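Local structure of monomethylamine corrinoid protein 1 (Methanosarcina barkeri, 3EZX) at residues A[147-153]-A[178-184]; A[132-136]-A[164-169]. The protein carries methyl groups on a bound corrinoid cofactor between the proteins MtmB and MtbA in methanogenesis from methylamine. One frame throughout, in Å; residues are numbered along the deposited sequence.

Interaction 1 of 2, residues A[147-153]-A[178-184]; sequences VLLVGSA and VKCMFGG
K179 O receives two groups from the neighbouring strand: L149 N donates a nearly straight bond of 2.8 Å (N-H...O 171°). The second is a CA-H contact, L148 CA lying 3.4 Å from K179 O. The two strands are adjacent members of the parallel sheet of a Rossmann-like B12-binding domain, 179-183 at the sheet edge and 147-152 further in, also bonded to strand 94-99. M181 N binds L149 O, G151 N binds M181 O and G183 N binds G151 O, before a weak bond from A153 N to G183 O. On one face K179 lies roughly perpendicular to L148. Its CG sits between the backbone N and carbonyl carbon (chi1 48°), and the extended chain lays K179 CE 3.4 Å from L148 CB, while K179 NZ forms a salt bridge with the C-terminal carboxylate of M215. A lysine thus supplies both aliphatic cover and a distant charge. The other face carries L149 and C180, with L149 CD1 3.7 Å from C180 SG; apolar groups suit it because helix 161-171 packs there. G151, lacking a side chain, lets its CA lie 4.0 Å from F182 CD2. The C-terminal strand ends line the corrinoid pocket: S152 OG hydrogen-bonds N3B of the cofactor's benzimidazole base, and G184 O bonds O7R. The methionine chain bends at its end, bringing M181 CE alongside V150 CG1 at 3.8 Å.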
ATOM      1  N   VAL A 147      18.499   3.333  -3.416  1.00 51.88           N
ATOM      2  CA  VAL A 147      17.492   2.302  -3.176  1.00 52.17           C
ATOM      3  C   VAL A 147      16.623   2.516  -1.940  1.00 52.38           C
ATOM      4  O   VAL A 147      17.119   2.847  -0.864  1.00 41.05           O
ATOM      5  CB  VAL A 147      18.161   0.908  -3.078  1.00 55.15           C
ATOM      6  CG1 VAL A 147      17.138  -0.153  -2.714  1.00 51.00           C
ATOM      7  CG2 VAL A 147      18.820   0.555  -4.407  1.00 59.15           C
ATOM      8  N   LEU A 148      15.317   2.325  -2.128  1.00 57.74           N
ATOM      9  CA  LEU A 148      14.323   2.462  -1.064  1.00 52.67           C
ATOM     10  C   LEU A 148      13.545   1.160  -0.921  1.00 50.16           C
ATOM     11  O   LEU A 148      12.950   0.676  -1.884  1.00 45.33           O
ATOM     12  CB  LEU A 148      13.336   3.591  -1.381  1.00 45.09           C
ATOM     13  CG  LEU A 148      12.100   3.714  -0.478  1.00 45.37           C
ATOM     14  CD1 LEU A 148      12.514   3.954   0.972  1.00 35.38           C
ATOM     15  CD2 LEU A 148      11.225   4.856  -0.979  1.00 40.39           C
ATOM     16  N   LEU A 149      13.556   0.594   0.279  1.00 46.64           N
ATOM     17  CA  LEU A 149      12.834  -0.642   0.529  1.00 42.91           C
ATOM     18  C   LEU A 149      11.476  -0.313   1.133  1.00 46.77           C
ATOM     19  O   LEU A 149      11.390   0.106   2.288  1.00 46.01           O
ATOM     20  CB  LEU A 149      13.626  -1.543   1.480  1.00 26.06           C
ATOM     21  CG  LEU A 149      15.015  -1.960   0.981  1.00 42.88           C
ATOM     22  CD1 LEU A 149      15.681  -2.876   2.004  1.00 25.05           C
ATOM     23  CD2 LEU A 149      14.891  -2.660  -0.371  1.00 38.56           C
ATOM     24  N   VAL A 150      10.422  -0.499   0.340  1.00 39.49           N
ATOM     25  CA  VAL A 150       9.052  -0.231   0.773  1.00 37.38           C
ATOM     26  C   VAL A 150       8.348  -1.547   1.132  1.00 40.03           C
ATOM     27  O   VAL A 150       8.004  -2.338   0.249  1.00 41.74           O
ATOM     28  CB  VAL A 150       8.246   0.470  -0.353  1.00 36.85           C
ATOM     29  CG1 VAL A 150       6.934   0.991   0.195  1.00 28.95           C
ATOM     30  CG2 VAL A 150       9.062   1.595  -0.964  1.00 30.65           C
ATOM     31  N   GLY A 151       8.124  -1.777   2.423  1.00 31.83           N
ATOM     32  CA  GLY A 151       7.477  -3.012   2.844  1.00 35.82           C
ATOM     33  C   GLY A 151       6.087  -2.904   3.455  1.00 36.56           C
ATOM     34  O   GLY A 151       5.778  -1.952   4.173  1.00 27.07           O
ATOM     35  N   SER A 152       5.242  -3.891   3.170  1.00 35.25           N
ATOM     36  CA  SER A 152       3.884  -3.914   3.701  1.00 36.37           C
ATOM     37  C   SER A 152       3.644  -5.104   4.608  1.00 31.51           C
ATOM     38  O   SER A 152       4.313  -6.128   4.505  1.00 43.19           O
ATOM     39  CB  SER A 152       2.848  -3.958   2.571  1.00 33.16           C
ATOM     40  OG  SER A 152       2.636  -2.684   2.002  1.00 26.85           O
ATOM     41  N   ALA A 153       2.663  -4.958   5.486  1.00 35.57           N
ATOM     42  CA  ALA A 153       2.277  -6.008   6.414  1.00 37.67           C
ATOM     43  C   ALA A 153       1.003  -5.552   7.121  1.00 41.28           C
ATOM     44  O   ALA A 153       1.006  -4.554   7.842  1.00 48.83           O
ATOM     45  CB  ALA A 153       3.392  -6.257   7.419  1.00 21.66           C
ATOM     46  N   VAL A 178      21.006   1.655   1.901  1.00 38.69           N
ATOM     47  CA  VAL A 178      19.609   1.750   1.480  1.00 51.40           C
ATOM     48  C   VAL A 178      18.699   2.318   2.571  1.00 53.87           C
ATOM     49  O   VAL A 178      18.956   2.150   3.764  1.00 55.21           O
ATOM     50  CB  VAL A 178      19.037   0.372   1.063  1.00 54.56           C
ATOM     51  CG1 VAL A 178      19.902  -0.245  -0.022  1.00 62.82           C
ATOM     52  CG2 VAL A 178      18.941  -0.548   2.276  1.00 50.94           C
ATOM     53  N   LYS A 179      17.632   2.987   2.149  1.00 47.33           N
ATOM     54  CA  LYS A 179      16.660   3.574   3.068  1.00 56.33           C
ATOM     55  C   LYS A 179      15.481   2.601   3.193  1.00 54.21           C
ATOM     56  O   LYS A 179      15.052   2.016   2.197  1.00 62.44           O
ATOM     57  CB  LYS A 179      16.210   4.931   2.517  1.00 55.90           C
ATOM     58  CG  LYS A 179      15.828   4.865   1.049  1.00 60.19           C
ATOM     59  CD  LYS A 179      16.020   6.185   0.313  1.00 48.25           C
ATOM     60  CE  LYS A 179      15.695   5.991  -1.167  1.00 48.39           C
ATOM     61  NZ  LYS A 179      15.937   7.180  -2.015  1.00 38.73           N
ATOM     62  N   CYS A 180      14.967   2.418   4.408  1.00 47.70           N
ATOM     63  CA  CYS A 180      13.861   1.486   4.643  1.00 44.40           C
ATOM     64  C   CYS A 180      12.576   2.103   5.190  1.00 45.65           C
ATOM     65  O   CYS A 180      12.582   2.734   6.244  1.00 52.33           O
ATOM     66  CB  CYS A 180      14.310   0.379   5.600  1.00 36.61           C
ATOM     67  SG  CYS A 180      15.602  -0.682   4.948  1.00 54.70           S
ATOM     68  N   MET A 181      11.475   1.895   4.473  1.00 52.50           N
ATOM     69  CA  MET A 181      10.171   2.406   4.884  1.00 51.17           C
ATOM     70  C   MET A 181       9.167   1.256   4.951  1.00 48.98           C
ATOM     71  O   MET A 181       8.896   0.599   3.944  1.00 56.69           O
ATOM     72  CB  MET A 181       9.678   3.481   3.897  1.00 49.50           C
ATOM     73  CG  MET A 181       8.320   4.097   4.258  1.00 49.89           C
ATOM     74  SD  MET A 181       7.773   5.432   3.142  1.00 57.35           S
ATOM     75  CE  MET A 181       7.250   4.498   1.723  1.00 52.87           C
ATOM     76  N   PHE A 182       8.633   1.002   6.142  1.00 47.79           N
ATOM     77  CA  PHE A 182       7.644  -0.054   6.322  1.00 48.87           C
ATOM     78  C   PHE A 182       6.271   0.564   6.599  1.00 46.32           C
ATOM     79  O   PHE A 182       6.180   1.674   7.114  1.00 53.35           O
ATOM     80  CB  PHE A 182       8.034  -0.984   7.478  1.00 44.54           C
ATOM     81  CG  PHE A 182       9.221  -1.860   7.186  1.00 61.24           C
ATOM     82  CD1 PHE A 182      10.495  -1.505   7.625  1.00 60.07           C
ATOM     83  CD2 PHE A 182       9.064  -3.044   6.473  1.00 55.26           C
ATOM     84  CE1 PHE A 182      11.593  -2.317   7.353  1.00 63.92           C
ATOM     85  CE2 PHE A 182      10.154  -3.863   6.195  1.00 61.42           C
ATOM     86  CZ  PHE A 182      11.421  -3.500   6.637  1.00 67.86           C
ATOM     87  N   GLY A 183       5.208  -0.151   6.244  1.00 53.30           N
ATOM     88  CA  GLY A 183       3.864   0.356   6.474  1.00 54.46           C
ATOM     89  C   GLY A 183       2.849  -0.765   6.615  1.00 56.28           C
ATOM     90  O   GLY A 183       3.221  -1.934   6.714  1.00 55.68           O
ATOM     91  N   GLY A 184       1.566  -0.424   6.634  1.00 51.93           N
ATOM     92  CA  GLY A 184       0.552  -1.455   6.755  1.00 62.50           C
ATOM     93  C   GLY A 184      -0.650  -1.089   7.604  1.00 65.52           C
ATOM     94  O   GLY A 184      -1.776  -1.017   7.106  1.00 74.24           O
TER

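Interaction 2 of 2, residues A[132-136]-A[164-169]; sequences NENVV and DLMDRL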
ATOM      1  N   ASN A 132      12.212 -12.692   3.368  1.00 26.47           N
ATOM      2  CA  ASN A 132      13.112 -11.605   3.712  1.00 27.69           C
ATOM      3  C   ASN A 132      14.425 -11.691   2.942  1.00 33.78           C
ATOM      4  O   ASN A 132      15.026 -10.673   2.615  1.00 36.64           O
ATOM      5  CB  ASN A 132      13.386 -11.589   5.210  1.00 32.54           C
ATOM      6  CG  ASN A 132      12.175 -11.185   6.011  1.00 37.17           C
ATOM      7  OD1 ASN A 132      11.393 -10.337   5.585  1.00 43.91           O
ATOM      8  ND2 ASN A 132      12.017 -11.778   7.187  1.00 45.81           N
ATOM      9  N   GLU A 133      14.863 -12.907   2.644  1.00 37.23           N
ATOM     10  CA  GLU A 133      16.101 -13.096   1.910  1.00 39.13           C
ATOM     11  C   GLU A 133      16.002 -12.658   0.453  1.00 42.42           C
ATOM     12  O   GLU A 133      16.981 -12.176  -0.113  1.00 51.06           O
ATOM     13  CB  GLU A 133      16.546 -14.553   1.999  1.00 52.57           C
ATOM     14  CG  GLU A 133      17.043 -14.928   3.385  1.00 77.70           C
ATOM     15  CD  GLU A 133      17.616 -16.329   3.456  1.00 91.40           C
ATOM     16  OE1 GLU A 133      18.424 -16.696   2.573  1.00 91.40           O
ATOM     17  OE2 GLU A 133      17.268 -17.061   4.406  1.00 91.40           O
ATOM     18  N   ASN A 134      14.832 -12.821  -0.158  1.00 37.37           N
ATOM     19  CA  ASN A 134      14.665 -12.401  -1.546  1.00 33.11           C
ATOM     20  C   ASN A 134      14.657 -10.879  -1.640  1.00 39.48           C
ATOM     21  O   ASN A 134      14.955 -10.319  -2.695  1.00 41.41           O
ATOM     22  CB  ASN A 134      13.374 -12.957  -2.152  1.00 39.57           C
ATOM     23  CG  ASN A 134      13.433 -14.453  -2.376  1.00 41.08           C
ATOM     24  OD1 ASN A 134      14.441 -14.983  -2.840  1.00 55.85           O
ATOM     25  ND2 ASN A 134      12.347 -15.142  -2.058  1.00 57.62           N
ATOM     26  N   VAL A 135      14.304 -10.213  -0.542  1.00 36.25           N
ATOM     27  CA  VAL A 135      14.294  -8.756  -0.521  1.00 35.13           C
ATOM     28  C   VAL A 135      15.749  -8.337  -0.368  1.00 37.73           C
ATOM     29  O   VAL A 135      16.205  -7.379  -0.994  1.00 39.98           O
ATOM     30  CB  VAL A 135      13.469  -8.195   0.670  1.00 34.17           C
ATOM     31  CG1 VAL A 135      13.549  -6.676   0.691  1.00 16.02           C
ATOM     32  CG2 VAL A 135      12.016  -8.626   0.554  1.00 29.09           C
ATOM     33  N   VAL A 136      16.474  -9.078   0.467  1.00 35.65           N
ATOM     34  CA  VAL A 136      17.888  -8.819   0.700  1.00 39.10           C
ATOM     35  C   VAL A 136      18.667  -9.095  -0.581  1.00 36.64           C
ATOM     36  O   VAL A 136      19.591  -8.364  -0.922  1.00 41.26           O
ATOM     37  CB  VAL A 136      18.454  -9.714   1.822  1.00 35.07           C
ATOM     38  CG1 VAL A 136      19.947  -9.481   1.971  1.00 47.21           C
ATOM     39  CG2 VAL A 136      17.752  -9.410   3.128  1.00 45.42           C
ATOM     40  N   ASP A 164      13.435  -9.116  11.544  1.00 49.30           N
ATOM     41  CA  ASP A 164      14.396 -10.040  10.962  1.00 50.24           C
ATOM     42  C   ASP A 164      15.002  -9.443   9.696  1.00 47.39           C
ATOM     43  O   ASP A 164      16.215  -9.471   9.510  1.00 49.43           O
ATOM     44  CB  ASP A 164      13.709 -11.372  10.639  1.00 63.77           C
ATOM     45  CG  ASP A 164      14.601 -12.321   9.850  1.00 74.83           C
ATOM     46  OD1 ASP A 164      14.920 -12.016   8.680  1.00 84.73           O
ATOM     47  OD2 ASP A 164      14.981 -13.374  10.401  1.00 76.70           O
ATOM     48  N   LEU A 165      14.155  -8.902   8.829  1.00 42.74           N
ATOM     49  CA  LEU A 165      14.633  -8.300   7.593  1.00 42.81           C
ATOM     50  C   LEU A 165      15.718  -7.271   7.905  1.00 52.83           C
ATOM     51  O   LEU A 165      16.840  -7.368   7.401  1.00 56.72           O
ATOM     52  CB  LEU A 165      13.467  -7.647   6.844  1.00 32.88           C
ATOM     53  CG  LEU A 165      13.728  -6.895   5.534  1.00 26.86           C
ATOM     54  CD1 LEU A 165      14.577  -7.732   4.583  1.00 16.81           C
ATOM     55  CD2 LEU A 165      12.387  -6.544   4.895  1.00 27.14           C
ATOM     56  N   MET A 166      15.390  -6.290   8.740  1.00 55.84           N
ATOM     57  CA  MET A 166      16.361  -5.268   9.106  1.00 59.75           C
ATOM     58  C   MET A 166      17.622  -5.912   9.674  1.00 58.85           C
ATOM     59  O   MET A 166      18.737  -5.503   9.343  1.00 56.21           O
ATOM     60  CB  MET A 166      15.766  -4.291  10.126  1.00 48.51           C
ATOM     61  CG  MET A 166      14.725  -3.363   9.538  1.00 48.24           C
ATOM     62  SD  MET A 166      15.319  -2.548   8.037  1.00 69.36           S
ATOM     63  CE  MET A 166      15.770  -0.943   8.658  1.00 72.74           C
ATOM     64  N   ASP A 167      17.447  -6.925  10.517  1.00 49.59           N
ATOM     65  CA  ASP A 167      18.597  -7.603  11.099  1.00 59.76           C
ATOM     66  C   ASP A 167      19.442  -8.294  10.031  1.00 59.80           C
ATOM     67  O   ASP A 167      20.668  -8.339  10.140  1.00 61.92           O
ATOM     68  CB  ASP A 167      18.155  -8.633  12.146  1.00 66.64           C
ATOM     69  CG  ASP A 167      17.477  -7.997  13.346  1.00 82.34           C
ATOM     70  OD1 ASP A 167      17.922  -6.912  13.780  1.00 81.91           O
ATOM     71  OD2 ASP A 167      16.509  -8.592  13.867  1.00 91.40           O
ATOM     72  N   ARG A 168      18.794  -8.828   8.998  1.00 56.46           N
ATOM     73  CA  ARG A 168      19.515  -9.517   7.933  1.00 56.77           C
ATOM     74  C   ARG A 168      20.222  -8.551   6.997  1.00 54.92           C
ATOM     75  O   ARG A 168      21.206  -8.912   6.358  1.00 60.26           O
ATOM     76  CB  ARG A 168      18.570 -10.415   7.123  1.00 60.75           C
ATOM     77  CG  ARG A 168      17.886 -11.505   7.938  1.00 68.01           C
ATOM     78  CD  ARG A 168      18.876 -12.257   8.821  1.00 88.53           C
ATOM     79  NE  ARG A 168      18.467 -12.245  10.227  1.00 91.40           N
ATOM     80  CZ  ARG A 168      19.206 -12.713  11.232  1.00 91.40           C
ATOM     81  NH1 ARG A 168      20.403 -13.236  10.994  1.00 91.40           N
ATOM     82  NH2 ARG A 168      18.746 -12.658  12.477  1.00 91.40           N
ATOM     83  N   LEU A 169      19.722  -7.323   6.913  1.00 54.35           N
ATOM     84  CA  LEU A 169      20.343  -6.328   6.049  1.00 58.07           C
ATOM     85  C   LEU A 169      21.670  -5.896   6.654  1.00 61.61           C
ATOM     86  O   LEU A 169      22.600  -5.529   5.934  1.00 57.82           O
ATOM     87  CB  LEU A 169      19.431  -5.109   5.876  1.00 53.89           C
ATOM     88  CG  LEU A 169      18.093  -5.308   5.162  1.00 57.92           C
ATOM     89  CD1 LEU A 169      17.423  -3.956   4.968  1.00 60.53           C
ATOM     90  CD2 LEU A 169      18.317  -5.981   3.813  1.00 67.97           C
TER
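V136 and L169 form the tightest part of this helix-helix contact, V136 CG2 lying 3.5 Å from L169 CD2, with the two side chains running antiparallel alongside one another. L165 completes the apolar patch: its CD1 is 3.9 Å from V136 CG2 and also meets V135 CB, the L165 side chain lying roughly perpendicular to that of V135. With CG opposite the backbone N (chi1 178°), L165 reaches across toward helix 132-141; the axes of segments 132-136 and 164-169 approach to 9.6 Å and are inclined at 41°. Branched aliphatic residues suit this strip, where the helices cover one side of the Rossmann-like sheet and V135 and L165 both touch F98. The outer margin is looser and polar. There N132 ND2 makes a weak bond of 3.3 Å to D164 OD1, the amide and carboxylate planes 22° apart, and another weak one to G161 O, while N132 OD1 lies against L165 CB. An alanine in place of N132 would remove the amide, probably leaving D164 OD1 without this donor and uncovering L165 CB. R168 touches V136 through its CB; its guanidinium leads away to a salt bridge with E171, with a long one from NE back to D164 OD2. Apolar packing therefore probably provides most of the cohesion, with weak polar bonds at the partly exposed outer side.

Interaction 1 joins the two strands of a beta-alpha-beta crossover whose connecting helix, 161-171, supplies one half of interaction 2; helix 132-141, which precedes strand 147-152, supplies the other. The centres of the two interactions are about 11 Å apart, and the interface between them is apolar. L149 CD1 lies 3.6 Å from L169 CD1, C180 SG is equally far from M166 SD, and F182 CZ is 3.6 Å from L165 CD2. Interaction 1 ends at the corrinoid, the S152 side chain being about 3 Å from it and about 7 Å from that of H105, the probable axial cobalt ligand. Interaction 2 stands back, with the L165 side chain about 10 Å from the cofactor.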